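Local coordinates for MdcA (Pseudomonas aeruginosa, PDB 5VIT), which probably serves as the acyl carrier protein transferase (alpha) subunit of malonate decarboxylase, exchanging the carrier thioester between acetyl and malonyl groups, at residues 243-246 and 247-251; 263-266 and 267-271; 279-282 and 283-286; 502-505 and 506-509; 510-513 and 514-518. All coordinates share one frame; numbering follows the deposited sequence.

Contact 1 (243-246 and 247-251); sequences MAIR and GIYQR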
loop_
_atom_site.group_PDB
_atom_site.type_symbol
_atom_site.label_atom_id
_atom_site.label_comp_id
_atom_site.label_asym_id
_atom_site.label_seq_id
_atom_site.Cartn_x
_atom_site.Cartn_y
_atom_site.Cartn_z
ATOM N N MET A 243 -6.631 -2.605 -7.751
ATOM C CA MET A 243 -5.787 -3.023 -6.629
ATOM C C MET A 243 -6.175 -4.424 -6.132
ATOM O O MET A 243 -5.316 -5.183 -5.668
ATOM C CB MET A 243 -5.855 -1.999 -5.489
ATOM C CG MET A 243 -5.525 -0.575 -5.941
ATOM S SD MET A 243 -5.653 0.590 -4.561
ATOM C CE MET A 243 -4.308 -0.072 -3.627
ATOM N N ALA A 244 -7.454 -4.779 -6.243
ATOM C CA ALA A 244 -7.851 -6.150 -5.902
ATOM C C ALA A 244 -7.154 -7.161 -6.833
ATOM O O ALA A 244 -6.595 -8.185 -6.392
ATOM C CB ALA A 244 -9.386 -6.308 -5.973
ATOM N N ILE A 245 -7.178 -6.871 -8.128
ATOM C CA ILE A 245 -6.663 -7.820 -9.107
ATOM C C ILE A 245 -5.150 -7.960 -8.961
ATOM O O ILE A 245 -4.611 -9.066 -8.934
ATOM C CB ILE A 245 -7.034 -7.391 -10.528
ATOM C CG1 ILE A 245 -8.548 -7.517 -10.715
ATOM C CG2 ILE A 245 -6.272 -8.209 -11.557
ATOM C CD1 ILE A 245 -9.059 -6.910 -12.011
ATOM N N ARG A 246 -4.481 -6.825 -8.830
ATOM C CA ARG A 246 -3.039 -6.789 -8.784
ATOM C C ARG A 246 -2.502 -7.136 -7.405
ATOM O O ARG A 246 -1.633 -7.998 -7.272
ATOM C CB ARG A 246 -2.544 -5.403 -9.198
ATOM C CG ARG A 246 -1.074 -5.183 -8.980
ATOM C CD ARG A 246 -0.266 -5.685 -10.171
ATOM N NE ARG A 246 1.179 -5.580 -9.943
ATOM C CZ ARG A 246 2.102 -6.273 -10.610
ATOM N NH1 ARG A 246 1.761 -7.133 -11.568
ATOM N NH2 ARG A 246 3.377 -6.087 -10.323
ATOM N N GLY A 247 -3.023 -6.457 -6.388
ATOM C CA GLY A 247 -2.499 -6.576 -5.037
ATOM C C GLY A 247 -3.067 -7.731 -4.231
ATOM O O GLY A 247 -2.582 -8.020 -3.133
ATOM N N ILE A 248 -4.101 -8.383 -4.759
ATOM C CA ILE A 248 -4.691 -9.524 -4.080
ATOM C C ILE A 248 -4.774 -10.806 -4.930
ATOM O O ILE A 248 -4.180 -11.821 -4.577
ATOM C CB ILE A 248 -6.102 -9.188 -3.565
ATOM C CG1 ILE A 248 -6.054 -7.917 -2.700
ATOM C CG2 ILE A 248 -6.650 -10.380 -2.805
ATOM C CD1 ILE A 248 -7.394 -7.575 -1.981
ATOM N N TYR A 249 -5.508 -10.771 -6.033
ATOM C CA TYR A 249 -5.696 -11.959 -6.849
ATOM C C TYR A 249 -4.347 -12.448 -7.370
ATOM O O TYR A 249 -4.009 -13.627 -7.209
ATOM C CB TYR A 249 -6.636 -11.688 -8.022
ATOM C CG TYR A 249 -8.071 -11.395 -7.640
ATOM C CD1 TYR A 249 -9.030 -11.142 -8.626
ATOM C CD2 TYR A 249 -8.479 -11.393 -6.303
ATOM C CE1 TYR A 249 -10.350 -10.876 -8.298
ATOM C CE2 TYR A 249 -9.807 -11.132 -5.962
ATOM C CZ TYR A 249 -10.730 -10.863 -6.963
ATOM O OH TYR A 249 -12.035 -10.592 -6.636
ATOM N N GLN A 250 -3.581 -11.538 -7.980
ATOM C CA GLN A 250 -2.292 -11.902 -8.541
ATOM C C GLN A 250 -1.284 -12.180 -7.450
ATOM O O GLN A 250 -0.560 -13.182 -7.516
ATOM C CB GLN A 250 -1.751 -10.810 -9.470
ATOM C CG GLN A 250 -0.391 -11.159 -10.105
ATOM C CD GLN A 250 0.134 -10.064 -11.039
ATOM O OE1 GLN A 250 -0.412 -8.960 -11.098
ATOM N NE2 GLN A 250 1.194 -10.371 -11.769
ATOM N N ARG A 251 -1.228 -11.302 -6.449
ATOM C CA ARG A 251 -0.280 -11.456 -5.339
ATOM C C ARG A 251 -0.333 -12.830 -4.693
ATOM O O ARG A 251 0.698 -13.407 -4.375
ATOM C CB ARG A 251 -0.534 -10.409 -4.245
ATOM C CG ARG A 251 0.310 -9.168 -4.362
ATOM C CD ARG A 251 1.620 -9.331 -3.616
ATOM N NE ARG A 251 1.383 -9.421 -2.178
ATOM C CZ ARG A 251 2.328 -9.308 -1.249
ATOM N NH1 ARG A 251 3.594 -9.080 -1.612
ATOM N NH2 ARG A 251 2.005 -9.411 0.046
#
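R246 and Q250 both send CG out anti to the backbone N (chi1 171° and -179°), after which the arginine bends at chi2 while the glutamine stays extended, and the two end up alongside each other, pointing the same way. Their flat ends do not stack: guanidinium and amide planes stand 77° apart, and NH1 of R246 gives only a weak, bent hydrogen bond to OE1 of Q250, 2.9 Å long. NE of R246 makes a weak bond of its own to the carbonyl of L517. Y249 takes the other setting, with CG beside its backbone N, and this lays one face of its ring over the carbonyl carbon of A244. Its CD1 also meets CG1 of I245 at 4.2 Å, while the hydroxyl reaches on to NE2 of H259.

The helix widens here, as the partners of its carbonyls tell. M243 O still takes the amide of G247 at 2.7 Å, an ordinary helical bond. A244 O is shared: I248 N reaches it weakly, but Y249 N, one residue further on, comes in straighter at 2.8 Å. I245 O takes Q250 N, likewise at 2.8 Å, and R246 O takes R251 N only weakly, at 3.4 Å. Meanwhile G247 O turns to the hydroxyl of Y470. Bonds that skip from the fourth to the fifth residue are the signature of a pi-type turn, here set near the C-terminal end of helix 235-250.

Contact 2 (263-266 and 267-271); sequences FNTA and AIELI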
loop_
_atom_site.group_PDB
_atom_site.type_symbol
_atom_site.label_atom_id
_atom_site.label_comp_id
_atom_site.label_asym_id
_atom_site.label_seq_id
_atom_site.Cartn_x
_atom_site.Cartn_y
_atom_site.Cartn_z
ATOM N N PHE A 263 -21.376 -2.966 -6.675
ATOM C CA PHE A 263 -20.673 -2.289 -7.753
ATOM C C PHE A 263 -19.184 -2.504 -7.657
ATOM O O PHE A 263 -18.511 -2.637 -8.681
ATOM C CB PHE A 263 -20.989 -0.784 -7.762
ATOM C CG PHE A 263 -22.408 -0.468 -8.156
ATOM C CD1 PHE A 263 -23.311 0.029 -7.226
ATOM C CD2 PHE A 263 -22.846 -0.685 -9.457
ATOM C CE1 PHE A 263 -24.625 0.314 -7.594
ATOM C CE2 PHE A 263 -24.153 -0.404 -9.829
ATOM C CZ PHE A 263 -25.042 0.091 -8.899
ATOM N N ASN A 264 -18.668 -2.540 -6.431
ATOM C CA ASN A 264 -17.238 -2.766 -6.204
ATOM C C ASN A 264 -16.741 -4.036 -6.882
ATOM O O ASN A 264 -15.714 -4.023 -7.563
ATOM C CB ASN A 264 -16.923 -2.822 -4.698
ATOM C CG ASN A 264 -17.153 -1.481 -3.989
ATOM O OD1 ASN A 264 -17.541 -0.489 -4.611
ATOM N ND2 ASN A 264 -16.940 -1.460 -2.674
ATOM N N THR A 265 -17.472 -5.135 -6.711
ATOM C CA THR A 265 -17.044 -6.409 -7.289
ATOM C C THR A 265 -17.375 -6.466 -8.768
ATOM O O THR A 265 -16.640 -7.094 -9.560
ATOM C CB THR A 265 -17.685 -7.606 -6.587
ATOM O OG1 THR A 265 -19.113 -7.434 -6.545
ATOM C CG2 THR A 265 -17.143 -7.725 -5.162
ATOM N N ALA A 266 -18.483 -5.820 -9.138
ATOM C CA ALA A 266 -18.869 -5.744 -10.539
ATOM C C ALA A 266 -17.722 -5.110 -11.351
ATOM O O ALA A 266 -17.396 -5.566 -12.452
ATOM C CB ALA A 266 -20.170 -4.953 -10.700
ATOM N N ALA A 267 -17.088 -4.085 -10.774
ATOM C CA ALA A 267 -15.950 -3.411 -11.401
ATOM C C ALA A 267 -14.752 -4.339 -11.634
ATOM O O ALA A 267 -14.076 -4.265 -12.672
ATOM C CB ALA A 267 -15.521 -2.194 -10.542
ATOM N N ILE A 268 -14.459 -5.190 -10.661
ATOM C CA ILE A 268 -13.429 -6.197 -10.855
ATOM C C ILE A 268 -13.769 -7.062 -12.087
ATOM O O ILE A 268 -12.947 -7.222 -12.992
ATOM C CB ILE A 268 -13.279 -7.099 -9.614
ATOM C CG1 ILE A 268 -12.852 -6.265 -8.404
ATOM C CG2 ILE A 268 -12.319 -8.273 -9.910
ATOM C CD1 ILE A 268 -12.897 -7.013 -7.108
ATOM N N GLU A 269 -14.988 -7.596 -12.110
ATOM C CA GLU A 269 -15.431 -8.447 -13.202
ATOM C C GLU A 269 -15.265 -7.752 -14.571
ATOM O O GLU A 269 -14.729 -8.345 -15.519
ATOM C CB GLU A 269 -16.884 -8.865 -12.978
ATOM C CG GLU A 269 -17.104 -9.599 -11.655
ATOM C CD GLU A 269 -18.558 -9.625 -11.249
ATOM O OE1 GLU A 269 -19.417 -9.485 -12.143
ATOM O OE2 GLU A 269 -18.857 -9.781 -10.040
ATOM N N LEU A 270 -15.662 -6.482 -14.647
ATOM C CA LEU A 270 -15.629 -5.742 -15.906
ATOM C C LEU A 270 -14.229 -5.303 -16.356
ATOM O O LEU A 270 -14.056 -4.944 -17.521
ATOM C CB LEU A 270 -16.554 -4.519 -15.823
ATOM C CG LEU A 270 -18.033 -4.935 -15.804
ATOM C CD1 LEU A 270 -18.913 -3.781 -15.437
ATOM C CD2 LEU A 270 -18.477 -5.530 -17.151
ATOM N N ILE A 271 -13.221 -5.357 -15.490
ATOM C CA ILE A 271 -11.889 -4.989 -15.977
ATOM C C ILE A 271 -10.886 -6.146 -16.034
ATOM O O ILE A 271 -9.730 -5.946 -16.411
ATOM C CB ILE A 271 -11.277 -3.816 -15.152
ATOM C CG1 ILE A 271 -10.845 -4.270 -13.749
ATOM C CG2 ILE A 271 -12.260 -2.660 -15.107
ATOM C CD1 ILE A 271 -10.131 -3.195 -12.939
HETATM O O HOH W 1 -20.811 -8.031 -8.510
#
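F263 O, T265 O and A266 O take the amides of A267, E269 and L270 four residues on, at 2.9 to 3.1 Å, as in an alpha helix; the winding tightens at I271, whose amide bonds to I268 O and only weakly to A267 O.

T265 and E269 stand one turn apart, and their polar ends do not meet directly. A water sits between them and donates to both, 2.7 Å to OG1 of T265 and 3.0 Å to OE2 of E269. The glutamate gets there by laying CG beside its own backbone N (chi1 -58°) and running out extended, which draws its CG to 3.3 Å from the carbonyl oxygen of T265. Both ends have further partners. OG1 of T265 is also hydrogen-bonded with the carbonyls of G260 and G262, just ahead of the helix; OE1 of E269 meets the hydroxyl of T296, and OE2 meets ND1 of both H259 and H294. The buried carboxylate is thus gripped at each oxygen, and H259 would be held in orientation between E269 and the hydroxyl of Y249. Further round, CB of A267 rests 3.5 Å from the F263 carbonyl oxygen.

This is the opening of helix 263-278, the crossover of the beta-alpha-beta unit between strands 256-259 and 288-290. I268 and I271 pack on Y249 and I245 of helix 235-250, I268 also leans on H259 at the end of strand 256-259, L270 meets loop residues P230, I233 and L529, and N264 bonds through ND2 to the carbonyl of M420 in strand 416-420.

Contact 3 (279-282 and 283-286); sequences LGLK and GKIC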
loop_
_atom_site.group_PDB
_atom_site.type_symbol
_atom_site.label_atom_id
_atom_site.label_comp_id
_atom_site.label_asym_id
_atom_site.label_seq_id
_atom_site.Cartn_x
_atom_site.Cartn_y
_atom_site.Cartn_z
ATOM N N LEU A 279 -2.068 -7.390 -17.461
ATOM C CA LEU A 279 -1.134 -7.957 -16.508
ATOM C C LEU A 279 -0.729 -9.353 -16.961
ATOM O O LEU A 279 0.136 -9.978 -16.360
ATOM C CB LEU A 279 -1.739 -7.995 -15.098
ATOM C CG LEU A 279 -2.036 -6.644 -14.439
ATOM C CD1 LEU A 279 -2.741 -6.836 -13.099
ATOM C CD2 LEU A 279 -0.740 -5.844 -14.258
ATOM N N GLY A 280 -1.372 -9.838 -18.016
ATOM C CA GLY A 280 -1.041 -11.134 -18.587
ATOM C C GLY A 280 -1.588 -12.300 -17.785
ATOM O O GLY A 280 -1.013 -13.385 -17.790
ATOM N N LEU A 281 -2.713 -12.083 -17.110
ATOM C CA LEU A 281 -3.176 -13.039 -16.106
ATOM C C LEU A 281 -4.276 -13.985 -16.574
ATOM O O LEU A 281 -4.750 -14.781 -15.765
ATOM C CB LEU A 281 -3.670 -12.289 -14.863
ATOM C CG LEU A 281 -2.613 -11.491 -14.097
ATOM C CD1 LEU A 281 -3.260 -10.625 -13.002
ATOM C CD2 LEU A 281 -1.570 -12.419 -13.505
ATOM N N LYS A 282 -4.690 -13.910 -17.843
ATOM C CA LYS A 282 -5.779 -14.784 -18.318
ATOM C C LYS A 282 -5.373 -16.245 -18.188
ATOM O O LYS A 282 -4.273 -16.622 -18.588
ATOM C CB LYS A 282 -6.167 -14.499 -19.767
ATOM C CG LYS A 282 -7.335 -15.374 -20.244
ATOM C CD LYS A 282 -7.467 -15.394 -21.764
ATOM C CE LYS A 282 -7.796 -14.007 -22.311
ATOM N NZ LYS A 282 -8.157 -14.022 -23.759
ATOM N N GLY A 283 -6.253 -17.055 -17.605
ATOM C CA GLY A 283 -5.927 -18.437 -17.302
ATOM C C GLY A 283 -5.090 -18.642 -16.041
ATOM O O GLY A 283 -4.960 -19.763 -15.557
ATOM N N LYS A 284 -4.523 -17.576 -15.490
ATOM C CA LYS A 284 -3.650 -17.732 -14.326
ATOM C C LYS A 284 -4.372 -17.512 -13.000
ATOM O O LYS A 284 -3.930 -18.015 -11.971
ATOM C CB LYS A 284 -2.452 -16.784 -14.430
ATOM C CG LYS A 284 -1.565 -17.070 -15.643
ATOM C CD LYS A 284 -0.467 -16.015 -15.796
ATOM C CE LYS A 284 0.566 -16.453 -16.851
ATOM N NZ LYS A 284 1.657 -15.443 -17.081
ATOM N N ILE A 285 -5.474 -16.760 -13.032
ATOM C CA ILE A 285 -6.252 -16.476 -11.836
ATOM C C ILE A 285 -7.735 -16.602 -12.131
ATOM O O ILE A 285 -8.135 -16.659 -13.299
ATOM C CB ILE A 285 -5.994 -15.043 -11.279
ATOM C CG1 ILE A 285 -6.249 -13.981 -12.358
ATOM C CG2 ILE A 285 -4.597 -14.918 -10.691
ATOM C CD1 ILE A 285 -6.118 -12.535 -11.847
ATOM N N CYS A 286 -8.543 -16.647 -11.065
ATOM C CA CYS A 286 -10.004 -16.537 -11.176
ATOM C C CYS A 286 -10.616 -17.471 -12.202
ATOM O O CYS A 286 -11.451 -17.063 -13.008
ATOM C CB CYS A 286 -10.397 -15.094 -11.514
ATOM S SG CYS A 286 -9.676 -13.910 -10.376
#
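L281 and K284 meet at a peptide carbonyl, the flat group that matters here: the amide of K284 comes to L281 O from above the carbonyl plane, 44° out of it, at 2.8 Å. With K282 and G283 at the two corners, K282 extended and G283 at positive phi, this is a type II beta turn. It follows directly on the Schellman motif in which G280 ends helix 263-278, and the loop then runs on to strand 288-290. The same carbonyl oxygen also draws a weak bond from I285 N.

K284 lies fully extended back over the turn. Its CD passes 3.3 Å from the carbonyl oxygen of G280, and its NZ makes only a weak bond there. K282 leaves by another route, its NZ reaching the carbonyl of S303.

The apolar part of the turn is made by L281 and I285. I285 places CG1 between its backbone N and carbonyl carbon (chi1 55°), which brings the end of the chain back across L281; W305 packs against both. The two side chains meet methyl against methyl, CD1 of L281 lying 3.6 Å from CD1 of I285.

Contact 4 (502-505 and 506-509); sequences TQRM and RREG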
loop_
_atom_site.group_PDB
_atom_site.type_symbol
_atom_site.label_atom_id
_atom_site.label_comp_id
_atom_site.label_asym_id
_atom_site.label_seq_id
_atom_site.Cartn_x
_atom_site.Cartn_y
_atom_site.Cartn_z
ATOM N N THR A 502 3.381 5.843 7.496
ATOM C CA THR A 502 2.972 5.153 6.270
ATOM C C THR A 502 4.145 4.499 5.524
ATOM O O THR A 502 4.016 3.357 5.060
ATOM C CB THR A 502 2.231 6.107 5.310
ATOM O OG1 THR A 502 1.042 6.562 5.942
ATOM C CG2 THR A 502 1.845 5.397 3.993
ATOM N N GLN A 503 5.283 5.197 5.431
ATOM C CA GLN A 503 6.418 4.700 4.640
ATOM C C GLN A 503 6.911 3.344 5.155
ATOM O O GLN A 503 7.147 2.414 4.383
ATOM C CB GLN A 503 7.573 5.708 4.641
ATOM C CG GLN A 503 8.796 5.264 3.806
ATOM C CD GLN A 503 9.872 4.523 4.619
ATOM O OE1 GLN A 503 9.991 4.690 5.851
ATOM N NE2 GLN A 503 10.664 3.697 3.928
ATOM N N ARG A 504 7.056 3.247 6.465
ATOM C CA ARG A 504 7.456 2.012 7.109
ATOM C C ARG A 504 6.477 0.869 6.841
ATOM O O ARG A 504 6.891 -0.263 6.562
ATOM C CB ARG A 504 7.588 2.245 8.613
ATOM C CG ARG A 504 7.854 0.999 9.441
ATOM C CD ARG A 504 8.678 1.386 10.646
ATOM N NE ARG A 504 9.566 0.302 11.029
ATOM C CZ ARG A 504 10.886 0.412 11.127
ATOM N NH1 ARG A 504 11.492 1.569 10.862
ATOM N NH2 ARG A 504 11.597 -0.647 11.492
ATOM N N MET A 505 5.181 1.161 6.934
ATOM C CA MET A 505 4.176 0.132 6.715
ATOM C C MET A 505 4.217 -0.338 5.267
ATOM O O MET A 505 4.062 -1.530 4.988
ATOM C CB MET A 505 2.802 0.650 7.100
ATOM C CG MET A 505 2.759 1.052 8.584
ATOM S SD MET A 505 1.158 1.628 9.167
ATOM C CE MET A 505 0.251 0.092 9.208
ATOM N N ARG A 506 4.473 0.593 4.356
ATOM C CA ARG A 506 4.637 0.271 2.939
ATOM C C ARG A 506 5.821 -0.669 2.690
ATOM O O ARG A 506 5.701 -1.724 2.064
ATOM C CB ARG A 506 4.844 1.547 2.142
ATOM C CG ARG A 506 3.655 2.480 2.158
ATOM C CD ARG A 506 3.392 2.889 0.765
ATOM N NE ARG A 506 3.849 4.212 0.422
ATOM C CZ ARG A 506 4.166 4.589 -0.812
ATOM N NH1 ARG A 506 4.127 3.720 -1.816
ATOM N NH2 ARG A 506 4.548 5.836 -1.032
ATOM N N ARG A 507 6.970 -0.239 3.189
ATOM C CA ARG A 507 8.208 -0.965 3.071
ATOM C C ARG A 507 8.144 -2.366 3.700
ATOM O O ARG A 507 8.658 -3.316 3.127
ATOM C CB ARG A 507 9.324 -0.146 3.703
ATOM C CG ARG A 507 10.717 -0.596 3.328
ATOM C CD ARG A 507 11.764 0.345 3.917
ATOM N NE ARG A 507 11.446 0.789 5.281
ATOM C CZ ARG A 507 11.613 -0.020 6.337
ATOM N NH1 ARG A 507 12.101 -1.269 6.149
ATOM N NH2 ARG A 507 11.323 0.386 7.589
ATOM N N GLU A 508 7.502 -2.491 4.858
ATOM C CA GLU A 508 7.355 -3.793 5.515
ATOM C C GLU A 508 6.279 -4.684 4.886
ATOM O O GLU A 508 6.121 -5.833 5.275
ATOM C CB GLU A 508 7.077 -3.595 6.999
ATOM C CG GLU A 508 8.268 -2.939 7.680
ATOM C CD GLU A 508 8.083 -2.735 9.152
ATOM O OE1 GLU A 508 6.946 -2.903 9.634
ATOM O OE2 GLU A 508 9.082 -2.403 9.827
ATOM N N GLY A 509 5.555 -4.155 3.904
ATOM C CA GLY A 509 4.507 -4.916 3.250
ATOM C C GLY A 509 3.214 -5.045 4.037
ATOM O O GLY A 509 2.376 -5.865 3.685
#
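T502 and R506 form the snug side of this short helix: CG2 of the threonine lies 3.9 Å from CG of the arginine, and the arginine amide bonds to T502 O at 2.9 Å. R506 then carries its guanidinium away to a salt bridge from NH1 to OD2 of D516, T502 ties its hydroxyl to NE2 of H497, and the buried M505 packs on I511, M483 and A486. Two more helical bonds, from R507 N to Q503 O and from E508 N to R504 O, complete the turn, and G509 closes it at positive phi in a Schellman motif.

The outward side is looser and made of charge. R504 and E508 cross obliquely, their planes 83° apart, and NE of R504 meets OE2 of E508 at 3.0 Å in a salt bridge whose hydrogen bond is weak, bent to 126°. This is a sidelong grip, with no flat pairing of carboxylate and guanidinium. NH2 of R507 sits 3.4 Å above one face of the R504 guanidinium, offset toward its rim, while the two planes stand nearly perpendicular.

The gathered positive charge, to which a basic side chain of another protein adds, is probably balanced by E508 and an acidic side chain of a further protein, so this end of the helix takes part in charged contacts with other proteins of the assembly.

Contact 5 (510-513 and 514-518); sequences LIAL and PEDLG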
loop_
_atom_site.group_PDB
_atom_site.type_symbol
_atom_site.label_atom_id
_atom_site.label_comp_id
_atom_site.label_asym_id
_atom_site.label_seq_id
_atom_site.Cartn_x
_atom_site.Cartn_y
_atom_site.Cartn_z
ATOM N N LEU A 510 3.050 -4.252 5.096
ATOM C CA LEU A 510 1.823 -4.263 5.912
ATOM C C LEU A 510 0.666 -3.647 5.135
ATOM O O LEU A 510 -0.489 -4.099 5.216
ATOM C CB LEU A 510 2.036 -3.508 7.231
ATOM C CG LEU A 510 3.147 -4.039 8.154
ATOM C CD1 LEU A 510 3.194 -3.290 9.512
ATOM C CD2 LEU A 510 2.987 -5.554 8.365
ATOM N N ILE A 511 0.984 -2.597 4.382
ATOM C CA ILE A 511 0.024 -2.002 3.475
ATOM C C ILE A 511 0.671 -1.833 2.114
ATOM O O ILE A 511 1.897 -1.805 1.990
ATOM C CB ILE A 511 -0.486 -0.636 3.971
ATOM C CG1 ILE A 511 0.553 0.460 3.714
ATOM C CG2 ILE A 511 -0.852 -0.695 5.466
ATOM C CD1 ILE A 511 0.190 1.816 4.314
ATOM N N ALA A 512 -0.165 -1.759 1.092
ATOM C CA ALA A 512 0.284 -1.392 -0.243
ATOM C C ALA A 512 -0.559 -0.225 -0.723
ATOM O O ALA A 512 -1.788 -0.289 -0.698
ATOM C CB ALA A 512 0.163 -2.573 -1.202
ATOM N N LEU A 513 0.087 0.849 -1.148
ATOM C CA LEU A 513 -0.639 1.916 -1.831
ATOM C C LEU A 513 -0.664 1.513 -3.289
ATOM O O LEU A 513 0.113 0.641 -3.680
ATOM C CB LEU A 513 0.036 3.275 -1.638
ATOM C CG LEU A 513 0.211 3.803 -0.220
ATOM C CD1 LEU A 513 0.648 5.267 -0.255
ATOM C CD2 LEU A 513 -1.056 3.621 0.583
ATOM N N PRO A 514 -1.555 2.123 -4.099
ATOM C CA PRO A 514 -1.572 1.789 -5.536
ATOM C C PRO A 514 -0.183 1.841 -6.178
ATOM O O PRO A 514 0.140 0.944 -6.954
ATOM C CB PRO A 514 -2.496 2.849 -6.152
ATOM C CG PRO A 514 -2.856 3.803 -5.026
ATOM C CD PRO A 514 -2.603 3.092 -3.736
ATOM N N GLU A 515 0.646 2.818 -5.810
ATOM C CA GLU A 515 1.943 2.965 -6.468
ATOM C C GLU A 515 2.920 1.886 -6.002
ATOM O O GLU A 515 3.926 1.640 -6.674
ATOM C CB GLU A 515 2.542 4.384 -6.264
ATOM C CG GLU A 515 2.179 5.105 -4.979
ATOM C CD GLU A 515 0.730 5.618 -4.934
ATOM O OE1 GLU A 515 -0.003 5.183 -4.031
ATOM O OE2 GLU A 515 0.320 6.459 -5.765
ATOM N N ASP A 516 2.623 1.214 -4.885
ATOM C CA ASP A 516 3.376 0.006 -4.531
ATOM C C ASP A 516 3.052 -1.158 -5.452
ATOM O O ASP A 516 3.757 -2.171 -5.458
ATOM C CB ASP A 516 3.097 -0.424 -3.101
ATOM C CG ASP A 516 3.632 0.550 -2.095
ATOM O OD1 ASP A 516 2.858 0.962 -1.202
ATOM O OD2 ASP A 516 4.820 0.908 -2.205
ATOM N N LEU A 517 1.971 -1.019 -6.207
ATOM C CA LEU A 517 1.444 -2.116 -6.980
ATOM C C LEU A 517 1.670 -1.850 -8.453
ATOM O O LEU A 517 1.193 -2.596 -9.308
ATOM C CB LEU A 517 -0.059 -2.303 -6.691
ATOM C CG LEU A 517 -0.494 -2.576 -5.246
ATOM C CD1 LEU A 517 -2.025 -2.542 -5.107
ATOM C CD2 LEU A 517 0.047 -3.928 -4.784
ATOM N N GLY A 518 2.369 -0.757 -8.741
ATOM C CA GLY A 518 2.594 -0.320 -10.106
ATOM C C GLY A 518 1.374 0.337 -10.725
ATOM O O GLY A 518 1.205 0.363 -11.947
#
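L513 O takes the amide of D516, three residues on, at 2.8 Å, as a 3-10 turn requires, just where strand 511-512 runs out into the turn 514-516. That strand is the outermost of its sheet within this chain and lies antiparallel to 467-469. A further backbone hydrogen bond, L517 N to P514 O, carries the turn one residue on. The side chain of D516 adds a less certain bond in the other direction: with CG beside its own backbone N, chi1 -67° brings OD1 back to the amide of L513, 2.8 Å away, but the position of OD1 in the model is not secure. Even so this would be only half of a capping box, since L513 has no side-chain acceptor to answer it.

Among charges, the D516 carboxylate also reaches R506, which ties the turn to helix 502-507. E515 bends back over the turn, and OE1 comes to 3.1 Å from CB of L513; its ion pair with R521 is long and weak.

The apolar contacts join the turn to its surroundings. M243 packs on both P514 and L517, bringing helix 235-250 against the turn, and P514 also touches I519 in the loop that follows. Y470 lies against both A512 and L517, while L513 leans on the side chain of R506. L517 itself spans from turn to strand: its methyl CD2 rests 3.8 Å from CB of A512.

From the N terminus on, the five contacts follow in series; each is a local contact within one run of chain, and none nests in or crosses another. Contact 1 lies toward the end of helix 235-250, contact 2 begins the next helix, 263-278, and contact 3 turns the chain after it toward strand 288-290. The first two pack directly, helix on helix, and contact 3 closes on contact 1, where the sulfur of C286 meets the Y249 ring. After a gap of more than two hundred residues, contact 4 takes in helix 502-507 and its closing turn and hands straight over to contact 5, whose turn returns to contact 1. Contacts 2 and 4 stay well apart, their centres about 28 Å from each other.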